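Local coordinates for effector protein hopAB3 (Pseudomonas syringae pv. maculicola, PDB 3TJY), which is a secreted effector that is recognised by the tomato resistance protein Pto, eliciting host immunity, and that promotes virulence in susceptible plants, at residues A42-N45 / V46-H50; M27-N30 / M31-E35; G2-P5 / R6-I10. All coordinates share one frame; numbering follows the deposited sequence. Where two conformers were deposited one is given.

All three contacts are turns of single helices in the helical bundle of the Pto-binding domain, contact 2 including its helix end and the loop after. Contact 1, on helix 41-50, touches both others. Its centre is about 15 Å from that of contact 2, which it meets where Phe-47 CE1 packs 3.9 Å from Phe-28 CD1. It lies about 14 Å between centres from contact 3, where Ile-10 packs against Val-46 and His-50, and Gln-49 O probably accepts from Arg-6 NH2 at 3.3 Å. Contacts 2 and 3 sit on opposite sides of the chain's centre, about 19 Å apart between centres and about 7 Å at nearest atoms. A sulfate, probably from the crystallisation liquor, binds at contact 2.

Contact 1: A42-N45 / V46-H50; sequences AEQN and VFLQH
Gln-44 and Leu-48 carry the side-chain part of this i to i+4 contact. The two chains run obliquely across each other; Gln-44 CG makes the nearest approach, 3.7 Å from Leu-48 CD1, with Gln-44 CD and OE1 only slightly farther from the same methyl. Gln-44 reaches this place by turning CG away from its own N (chi1 167°) and continuing extended. Leu-48 CG also rests 3.4 Å from Gln-44 O, the atom that accepts from Leu-48 N at 2.9 Å. On the inward side of the turn, Phe-47 presents a ring edge to the backbone, with CD2 3.4 Å from Glu-43 O; that oxygen lies near the ring plane and also takes the straight bond from Phe-47 N (169° at the hydrogen). Val-46 CG2 approaches Ala-42 O to 3.4 Å, and Val-46 N bonds the same oxygen.

These backbone bonds follow the i to i+4 pattern of helix 41-50, one member of the helical bundle of the Pto-binding domain. The bond of Gln-49 N to Asn-45 O is weaker, bent to 135°, and Gln-49 CG lies 3.2 Å from Asn-45 O.

Further out, Phe-47 packs on Ile-24 and Phe-28 of helix 21-32, while Val-46 meets Gln-13 and Leu-14 of helix 3-16. The polar ends are held from outside as well: Glu-43 OE1 accepts from Ser-40 N, and Gln-49 OE1 from Gln-13 NE2.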
ATOM      1  N   ALA A  42       3.190   3.373  12.265  1.00 20.01           N
ATOM      2  CA  ALA A  42       4.127   2.469  11.590  1.00 18.17           C
ATOM      3  C   ALA A  42       3.714   2.134  10.162  1.00 14.74           C
ATOM      4  O   ALA A  42       4.555   2.111   9.253  1.00 16.35           O
ATOM      5  CB  ALA A  42       4.302   1.168  12.417  1.00 25.35           C
ATOM      6  N   GLU A  43       2.426   1.854   9.964  1.00 15.55           N
ATOM      7  CA  GLU A  43       1.882   1.607   8.631  1.00 13.03           C
ATOM      8  C   GLU A  43       1.954   2.841   7.734  1.00 12.56           C
ATOM      9  O   GLU A  43       2.301   2.726   6.561  1.00 13.91           O
ATOM     10  CB  GLU A  43       0.437   1.123   8.719  1.00 16.51           C
ATOM     11  CG  GLU A  43       0.302  -0.209   9.439  1.00 17.04           C
ATOM     12  CD  GLU A  43      -1.118  -0.517   9.864  1.00 24.95           C
ATOM     13  OE1 GLU A  43      -1.977   0.402   9.822  1.00 20.72           O
ATOM     14  OE2 GLU A  43      -1.370  -1.683  10.253  1.00 21.54           O
ATOM     15  N   GLN A  44       1.608   4.008   8.271  1.00 16.61           N
ATOM     16  CA  GLN A  44       1.768   5.248   7.494  1.00 15.25           C
ATOM     17  C   GLN A  44       3.216   5.420   7.042  1.00 15.23           C
ATOM     18  O   GLN A  44       3.481   5.767   5.887  1.00 17.54           O
ATOM     19  CB  GLN A  44       1.385   6.474   8.311  1.00 20.57           C
ATOM     20  CG  GLN A  44       1.849   7.795   7.653  1.00 18.75           C
ATOM     21  CD  GLN A  44       1.586   9.014   8.524  1.00 22.80           C
ATOM     22  OE1 GLN A  44       2.449   9.447   9.307  1.00 28.51           O
ATOM     23  NE2 GLN A  44       0.392   9.587   8.391  1.00 20.77           N
ATOM     24  N   ASN A  45       4.159   5.199   7.946  0.71 13.65           N
ATOM     25  CA  ASN A  45       5.560   5.384   7.572  0.71 18.22           C
ATOM     26  C   ASN A  45       6.005   4.446   6.442  0.71 18.62           C
ATOM     27  O   ASN A  45       6.801   4.839   5.582  0.71 15.98           O
ATOM     28  CB  ASN A  45       6.479   5.303   8.795  0.71 16.06           C
ATOM     29  CG  ASN A  45       6.387   6.545   9.670  0.71 25.26           C
ATOM     30  OD1 ASN A  45       5.589   7.449   9.405  0.71 25.82           O
ATOM     31  ND2 ASN A  45       7.201   6.592  10.719  0.71 36.56           N
ATOM     32  N   VAL A  46       5.481   3.221   6.414  1.00 11.92           N
ATOM     33  CA  VAL A  46       5.764   2.348   5.276  1.00 11.66           C
ATOM     34  C   VAL A  46       5.242   2.942   3.981  1.00 12.12           C
ATOM     35  O   VAL A  46       5.959   3.003   2.986  1.00 12.32           O
ATOM     36  CB  VAL A  46       5.147   0.945   5.444  1.00 14.34           C
ATOM     37  CG1 VAL A  46       5.328   0.126   4.152  1.00  9.71           C
ATOM     38  CG2 VAL A  46       5.783   0.236   6.631  1.00 16.39           C
ATOM     39  N   PHE A  47       3.989   3.377   3.989  1.00 12.84           N
ATOM     40  CA  PHE A  47       3.400   3.958   2.796  1.00 11.62           C
ATOM     41  C   PHE A  47       4.162   5.199   2.327  1.00 12.86           C
ATOM     42  O   PHE A  47       4.380   5.376   1.125  1.00 13.09           O
ATOM     43  CB  PHE A  47       1.902   4.238   3.005  1.00 11.57           C
ATOM     44  CG  PHE A  47       1.041   3.063   2.667  1.00 12.19           C
ATOM     45  CD1 PHE A  47       0.631   2.855   1.359  1.00 12.38           C
ATOM     46  CD2 PHE A  47       0.690   2.140   3.632  1.00 14.67           C
ATOM     47  CE1 PHE A  47      -0.123   1.753   1.016  1.00 12.99           C
ATOM     48  CE2 PHE A  47      -0.088   1.024   3.301  1.00 12.86           C
ATOM     49  CZ  PHE A  47      -0.480   0.835   1.984  1.00 13.46           C
ATOM     50  N   LEU A  48       4.589   6.036   3.274  1.00 10.22           N
ATOM     51  CA  LEU A  48       5.310   7.260   2.914  1.00 11.97           C
ATOM     52  C   LEU A  48       6.660   6.971   2.269  1.00 14.74           C
ATOM     53  O   LEU A  48       7.194   7.811   1.544  1.00 15.62           O
ATOM     54  CB  LEU A  48       5.504   8.182   4.126  1.00 12.12           C
ATOM     55  CG  LEU A  48       4.258   8.873   4.687  1.00 16.08           C
ATOM     56  CD1 LEU A  48       4.579   9.672   5.949  1.00 13.43           C
ATOM     57  CD2 LEU A  48       3.597   9.779   3.618  1.00 14.67           C
ATOM     58  N   GLN A  49       7.232   5.808   2.553  1.00 11.42           N
ATOM     59  CA  GLN A  49       8.521   5.460   1.947  1.00 13.40           C
ATOM     60  C   GLN A  49       8.357   5.177   0.463  1.00 15.04           C
ATOM     61  O   GLN A  49       9.338   5.222  -0.287  1.00 14.54           O
ATOM     62  CB  GLN A  49       9.139   4.219   2.600  1.00 14.98           C
ATOM     63  CG  GLN A  49       9.547   4.380   4.034  1.00 20.67           C
ATOM     64  CD  GLN A  49      10.152   3.115   4.617  1.00 24.30           C
ATOM     65  OE1 GLN A  49      11.072   2.538   4.042  1.00 20.93           O
ATOM     66  NE2 GLN A  49       9.631   2.676   5.766  1.00 26.31           N
ATOM     67  N   HIS A  50       7.130   4.877   0.044  1.00 11.55           N
ATOM     68  CA  HIS A  50       6.885   4.416  -1.325  1.00  8.73           C
ATOM     69  C   HIS A  50       5.910   5.266  -2.127  1.00 11.23           C
ATOM     70  O   HIS A  50       5.932   5.256  -3.361  1.00 11.40           O
ATOM     71  CB  HIS A  50       6.410   2.972  -1.313  1.00  8.25           C
ATOM     72  CG  HIS A  50       7.379   2.047  -0.663  1.00 12.26           C
ATOM     73  ND1 HIS A  50       8.444   1.497  -1.341  1.00 13.52           N
ATOM     74  CD2 HIS A  50       7.474   1.608   0.613  1.00 13.69           C
ATOM     75  CE1 HIS A  50       9.146   0.744  -0.510  1.00 13.95           C
ATOM     76  NE2 HIS A  50       8.579   0.792   0.681  1.00 13.61           N
TER

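Contact 2: M27-N30 / M31-E35; sequences MFRN and MLRGE. With SO4 (sulfate ion), chain B.
Apolar packing joins Phe-28 to Leu-32: the leucine lies over one face of the ring, CG 4.3 Å from the centroid and 14° off the normal, a CH-pi contact. Phe-28 also packs on Leu-69 and Leu-73, carrying the pair into the core against helix 64-77.

Backbone bonds close the helix. Gly-34, at positive phi, leaves the helical region in a Schellman motif: Glu-35 N bonds Asn-30 O at 2.9 Å and Gly-34 N bonds Met-31 O at 2.8 Å. A water links Met-27 O to Glu-35 O.

Flat polar groups line the outer side. The Asn-30 amide and Glu-35 carboxylate planes are stacked, 3° apart, with Asn-30 CG 3.9 Å from Glu-35 OE1. In one of its two conformers, Arg-33 makes a weak bond from NH2 to Asn-30 OD1 and has Arg-29 CD over one guanidinium face, 3.6 Å from NH1; both contacts are doubtful.

The sulfate is hydrogen-bonded by Arg-29, whose bend at chi3 (-59°) takes its guanidinium away from Arg-33. Its edge grips the anion: NE to O3 is 2.7 Å and NH2 to O2 is 2.9 Å. Since Arg-25 NE also bonds this anion, the sulfate probably offsets the charge of the two neighbouring arginines.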
HETATM    1  N   MSE A  27      -8.319  -1.181   2.901  0.56 15.71           N
HETATM    2  CA  MSE A  27      -7.954   0.232   3.019  0.56 17.97           C
HETATM    3  C   MSE A  27      -7.436   0.773   1.694  0.56 16.41           C
HETATM    4  O   MSE A  27      -7.869   1.830   1.230  0.56 18.88           O
HETATM    5  CB  MSE A  27      -6.854   0.416   4.073  0.56 16.22           C
HETATM    6  CG  MSE A  27      -7.165  -0.176   5.429  0.56 19.29           C
HETATM    7 SE   MSE A  27      -7.130   1.193   6.799  0.56 34.98          SE
HETATM    8  CE  MSE A  27      -8.705   2.162   6.155  0.56 28.03           C
ATOM      9  N   PHE A  28      -6.497   0.039   1.103  1.00 15.71           N
ATOM     10  CA  PHE A  28      -5.811   0.468  -0.110  1.00 13.72           C
ATOM     11  C   PHE A  28      -6.788   0.543  -1.273  1.00 16.01           C
ATOM     12  O   PHE A  28      -6.713   1.457  -2.078  1.00 17.57           O
ATOM     13  CB  PHE A  28      -4.642  -0.442  -0.444  1.00 14.75           C
ATOM     14  CG  PHE A  28      -3.765   0.083  -1.545  1.00 13.82           C
ATOM     15  CD1 PHE A  28      -3.111   1.289  -1.403  1.00 12.00           C
ATOM     16  CD2 PHE A  28      -3.603  -0.630  -2.722  1.00  9.56           C
ATOM     17  CE1 PHE A  28      -2.278   1.780  -2.410  1.00 12.69           C
ATOM     18  CE2 PHE A  28      -2.773  -0.157  -3.733  1.00 13.36           C
ATOM     19  CZ  PHE A  28      -2.106   1.054  -3.577  1.00 12.14           C
ATOM     20  N   ARG A  29      -7.707  -0.414  -1.354  1.00 18.11           N
ATOM     21  CA  ARG A  29      -8.767  -0.345  -2.363  1.00 18.36           C
ATOM     22  C   ARG A  29      -9.539   0.966  -2.230  1.00 17.20           C
ATOM     23  O   ARG A  29      -9.784   1.662  -3.214  1.00 19.87           O
ATOM     24  CB  ARG A  29      -9.731  -1.526  -2.224  1.00 20.73           C
ATOM     25  CG  ARG A  29     -10.777  -1.593  -3.321  1.00 19.43           C
ATOM     26  CD  ARG A  29     -11.766  -2.731  -3.065  1.00 22.76           C
ATOM     27  NE  ARG A  29     -11.059  -4.002  -2.994  1.00 26.80           N
ATOM     28  CZ  ARG A  29     -11.038  -4.797  -1.930  1.00 24.75           C
ATOM     29  NH1 ARG A  29     -11.722  -4.487  -0.841  1.00 27.42           N
ATOM     30  NH2 ARG A  29     -10.347  -5.924  -1.975  1.00 26.34           N
ATOM     31  N   ASN A  30      -9.919   1.297  -1.001  1.00 20.65           N
ATOM     32  CA  ASN A  30     -10.637   2.536  -0.723  1.00 22.58           C
ATOM     33  C   ASN A  30      -9.791   3.777  -1.011  1.00 20.25           C
ATOM     34  O   ASN A  30     -10.314   4.793  -1.478  1.00 23.92           O
ATOM     35  CB  ASN A  30     -11.105   2.557   0.727  1.00 27.78           C
ATOM     36  CG  ASN A  30     -12.143   1.502   1.014  1.00 37.13           C
ATOM     37  OD1 ASN A  30     -12.879   1.078   0.119  1.00 35.88           O
ATOM     38  ND2 ASN A  30     -12.219   1.076   2.274  1.00 41.29           N
HETATM   39  N   MSE A  31      -8.496   3.688  -0.732  1.00 19.46           N
HETATM   40  CA  MSE A  31      -7.567   4.785  -1.020  1.00 17.91           C
HETATM   41  C   MSE A  31      -7.562   5.084  -2.510  1.00 17.48           C
HETATM   42  O   MSE A  31      -7.627   6.246  -2.926  1.00 22.12           O
HETATM   43  CB  MSE A  31      -6.151   4.432  -0.557  1.00 21.55           C
HETATM   44  CG  MSE A  31      -5.088   5.450  -0.959  1.00 23.49           C
HETATM   45 SE   MSE A  31      -5.189   7.115   0.089  1.00 45.96          SE
HETATM   46  CE  MSE A  31      -3.903   8.147  -0.933  1.00 50.56           C
ATOM     47  N   LEU A  32      -7.510   4.035  -3.317  1.00 18.84           N
ATOM     48  CA  LEU A  32      -7.508   4.210  -4.763  1.00 18.56           C
ATOM     49  C   LEU A  32      -8.812   4.813  -5.255  1.00 21.14           C
ATOM     50  O   LEU A  32      -8.844   5.431  -6.317  1.00 24.23           O
ATOM     51  CB  LEU A  32      -7.232   2.885  -5.480  1.00 17.57           C
ATOM     52  CG  LEU A  32      -5.886   2.242  -5.184  1.00 18.50           C
ATOM     53  CD1 LEU A  32      -5.695   1.029  -6.065  1.00 23.26           C
ATOM     54  CD2 LEU A  32      -4.764   3.256  -5.411  1.00 15.38           C
ATOM     55  N   ARG A  33      -9.874   4.622  -4.471  0.59 23.89           N
ATOM     56  CA  ARG A  33     -11.190   5.191  -4.747  0.59 29.66           C
ATOM     57  C   ARG A  33     -11.282   6.628  -4.252  0.59 30.10           C
ATOM     58  O   ARG A  33     -12.260   7.327  -4.519  0.59 32.86           O
ATOM     59  CB  ARG A  33     -12.284   4.356  -4.073  0.59 33.05           C
ATOM     60  CG  ARG A  33     -12.505   2.994  -4.699  0.59 35.63           C
ATOM     61  CD  ARG A  33     -13.348   2.093  -3.806  0.59 38.33           C
ATOM     62  NE  ARG A  33     -13.737   0.866  -4.497  0.59 39.85           N
ATOM     63  CZ  ARG A  33     -14.300  -0.186  -3.909  0.59 34.43           C
ATOM     64  NH1 ARG A  33     -14.621  -1.251  -4.630  0.59 31.18           N
ATOM     65  NH2 ARG A  33     -14.535  -0.178  -2.604  0.59 30.56           N
ATOM     66  N   GLY A  34     -10.267   7.058  -3.510  1.00 28.33           N
ATOM     67  CA  GLY A  34     -10.179   8.430  -3.044  1.00 30.27           C
ATOM     68  C   GLY A  34     -10.399   8.658  -1.559  1.00 38.30           C
ATOM     69  O   GLY A  34     -10.515   9.804  -1.121  1.00 42.23           O
ATOM     70  N   GLU A  35     -10.453   7.582  -0.778  1.00 33.27           N
ATOM     71  CA  GLU A  35     -10.745   7.699   0.651  1.00 28.85           C
ATOM     72  C   GLU A  35      -9.479   7.512   1.486  1.00 30.56           C
ATOM     73  O   GLU A  35      -8.782   6.509   1.347  1.00 32.77           O
ATOM     74  CB  GLU A  35     -11.802   6.669   1.058  1.00 33.89           C
ATOM     75  CG  GLU A  35     -12.915   6.480   0.035  1.00 45.47           C
ATOM     76  CD  GLU A  35     -13.885   5.367   0.416  1.00 57.66           C
ATOM     77  OE1 GLU A  35     -13.886   4.954   1.598  1.00 59.93           O
ATOM     78  OE2 GLU A  35     -14.645   4.902  -0.467  1.00 57.06           O
TER
HETATM   79  S   SO4 B   1      -8.954  -6.272  -5.306  1.00 27.34           S
HETATM   80  O1  SO4 B   1      -7.978  -5.728  -6.233  1.00 34.23           O
HETATM   81  O2  SO4 B   1      -8.336  -6.515  -4.011  1.00 36.03           O
HETATM   82  O3  SO4 B   1     -10.026  -5.297  -5.157  1.00 38.25           O
HETATM   83  O4  SO4 B   1      -9.462  -7.530  -5.839  1.00 47.05           O
HETATM   84  O   HOH W   1      -8.938   3.833   2.652  1.00 28.12           O

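Contact 3: G2-P5 / R6-I10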
ATOM      1  N   GLY A   2      12.070  -2.615 -10.254  1.00 36.17           N
ATOM      2  CA  GLY A   2      10.771  -2.719 -10.892  1.00 20.74           C
ATOM      3  C   GLY A   2       9.656  -2.571  -9.885  1.00 18.66           C
ATOM      4  O   GLY A   2       9.865  -2.660  -8.673  1.00 18.30           O
ATOM      5  N   ALA A   3       8.456  -2.321 -10.386  1.00 15.44           N
ATOM      6  CA  ALA A   3       7.316  -2.125  -9.502  1.00 13.29           C
ATOM      7  C   ALA A   3       6.970  -3.370  -8.694  1.00 10.07           C
ATOM      8  O   ALA A   3       6.481  -3.260  -7.575  1.00 11.76           O
ATOM      9  CB  ALA A   3       6.108  -1.679 -10.314  1.00 13.26           C
ATOM     10  N   VAL A   4       7.168  -4.554  -9.267  1.00 11.71           N
ATOM     11  CA  VAL A   4       6.785  -5.763  -8.529  1.00 11.56           C
ATOM     12  C   VAL A   4       7.679  -6.002  -7.312  1.00 11.41           C
ATOM     13  O   VAL A   4       7.180  -6.153  -6.206  1.00 10.93           O
ATOM     14  CB  VAL A   4       6.748  -7.013  -9.418  1.00 13.69           C
ATOM     15  CG1 VAL A   4       6.571  -8.277  -8.556  1.00 13.30           C
ATOM     16  CG2 VAL A   4       5.629  -6.878 -10.434  1.00 15.83           C
ATOM     17  N   PRO A   5       9.010  -6.019  -7.499  1.00 11.92           N
ATOM     18  CA  PRO A   5       9.794  -6.190  -6.273  1.00 11.76           C
ATOM     19  C   PRO A   5       9.566  -5.065  -5.275  1.00 12.17           C
ATOM     20  O   PRO A   5       9.632  -5.296  -4.060  1.00 13.12           O
ATOM     21  CB  PRO A   5      11.253  -6.188  -6.767  1.00 18.89           C
ATOM     22  CG  PRO A   5      11.210  -5.666  -8.166  1.00 18.89           C
ATOM     23  CD  PRO A   5       9.846  -6.057  -8.704  1.00 14.65           C
ATOM     24  N   ARG A   6       9.309  -3.854  -5.753  1.00 10.67           N
ATOM     25  CA  ARG A   6       9.017  -2.777  -4.809  1.00 12.02           C
ATOM     26  C   ARG A   6       7.721  -3.034  -4.044  1.00 14.01           C
ATOM     27  O   ARG A   6       7.669  -2.837  -2.831  1.00 13.26           O
ATOM     28  CB  ARG A   6       9.006  -1.394  -5.483  1.00 11.99           C
ATOM     29  CG  ARG A   6       8.935  -0.276  -4.467  1.00 20.01           C
ATOM     30  CD  ARG A   6       9.081   1.096  -5.095  1.00 22.82           C
ATOM     31  NE  ARG A   6       9.249   2.137  -4.081  1.00 23.94           N
ATOM     32  CZ  ARG A   6      10.309   2.938  -4.002  1.00 42.21           C
ATOM     33  NH1 ARG A   6      11.299   2.830  -4.883  1.00 50.66           N
ATOM     34  NH2 ARG A   6      10.379   3.856  -3.046  1.00 41.68           N
ATOM     35  N   ALA A   7       6.675  -3.476  -4.742  1.00  8.95           N
ATOM     36  CA  ALA A   7       5.419  -3.801  -4.068  1.00 10.41           C
ATOM     37  C   ALA A   7       5.614  -4.914  -3.056  1.00 10.47           C
ATOM     38  O   ALA A   7       5.007  -4.900  -1.980  1.00 10.20           O
ATOM     39  CB  ALA A   7       4.352  -4.184  -5.090  1.00 11.43           C
ATOM     40  N   ASN A   8       6.456  -5.888  -3.390  1.00 10.86           N
ATOM     41  CA  ASN A   8       6.729  -6.975  -2.440  1.00  6.50           C
ATOM     42  C   ASN A   8       7.430  -6.487  -1.182  1.00 10.12           C
ATOM     43  O   ASN A   8       7.192  -7.014  -0.090  1.00 11.40           O
ATOM     44  CB  ASN A   8       7.572  -8.067  -3.103  1.00  9.12           C
ATOM     45  CG  ASN A   8       6.804  -8.833  -4.145  1.00 13.70           C
ATOM     46  OD1 ASN A   8       5.574  -8.928  -4.090  1.00 15.91           O
ATOM     47  ND2 ASN A   8       7.531  -9.412  -5.099  1.00 15.84           N
ATOM     48  N   ARG A   9       8.326  -5.510  -1.351  1.00 11.28           N
ATOM     49  CA  ARG A   9       9.001  -4.869  -0.226  1.00 13.92           C
ATOM     50  C   ARG A   9       7.985  -4.107   0.644  1.00 12.92           C
ATOM     51  O   ARG A   9       8.077  -4.116   1.873  1.00 10.75           O
ATOM     52  CB  ARG A   9      10.097  -3.923  -0.739  1.00 12.56           C
ATOM     53  CG  ARG A   9      10.737  -3.040   0.314  1.00 24.31           C
ATOM     54  CD  ARG A   9      11.417  -3.865   1.396  1.00 35.96           C
ATOM     55  NE  ARG A   9      12.399  -3.088   2.147  1.00 44.20           N
ATOM     56  CZ  ARG A   9      12.905  -3.463   3.317  1.00 44.73           C
ATOM     57  NH1 ARG A   9      13.797  -2.701   3.936  1.00 45.02           N
ATOM     58  NH2 ARG A   9      12.509  -4.599   3.872  1.00 45.05           N
ATOM     59  N   ILE A  10       7.011  -3.457   0.012  1.00 10.95           N
ATOM     60  CA  ILE A  10       5.954  -2.786   0.773  1.00  9.66           C
ATOM     61  C   ILE A  10       5.231  -3.813   1.647  1.00 11.62           C
ATOM     62  O   ILE A  10       5.037  -3.599   2.840  1.00 12.39           O
ATOM     63  CB  ILE A  10       4.953  -2.042  -0.153  1.00 10.65           C
ATOM     64  CG1 ILE A  10       5.662  -0.907  -0.895  1.00 12.84           C
ATOM     65  CG2 ILE A  10       3.814  -1.439   0.656  1.00 11.21           C
ATOM     66  CD1 ILE A  10       4.792  -0.269  -2.039  1.00  9.72           C
TER
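The first two turns of helix 3-16, which begins right after Gly-2 at the N-cap position, are built by this contact at the amino-terminal end of the Pto-binding domain. Four consecutive i to i+4 bonds define them, running from the N-H groups of Arg-6, Ala-7, Asn-8 and Arg-9 to the carbonyls of Gly-2, Ala-3, Val-4 and Pro-5 in turn. The shortest joins Ala-7 N to Ala-3 O at 2.8 Å. All have angles at the hydrogen between 153° and 160°, so the helix is regular from the N-cap carbonyl of Gly-2 onward. Pro-5, which has no N-H to give, sits in the first turn, where an i-4 acceptor would lie before the helix, and its carbonyl still serves Arg-9.

Among the side chains, Val-4 and Asn-8 run alongside one another, pointing the same way, and Val-4 CG1 comes 3.8 Å from Asn-8 ND2. The branch gets there because CG1 is turned away from the valine N (chi1 171°). Asn-8 ND2 is also 3.5 Å from Val-4 O, but the angle is too poor for a hydrogen bond, and that oxygen is already used by the backbone N-H of Asn-8. Ala-7 CB packs 3.4 Å from Ala-3 O, and both alanines touch Ala-68 of helix 64-77. The extended Arg-6 chain reaches helix 41-50, where NE bonds His-50 ND1 weakly; Arg-9 NH2 bonds Gln-12 OE1.

The turns themselves therefore rest on backbone bonds, while Ala-3 and Ala-7, facing Ala-68, are consistent with close packing against helix 64-77 and Arg-6 supplies weak polar bonds to helix 41-50.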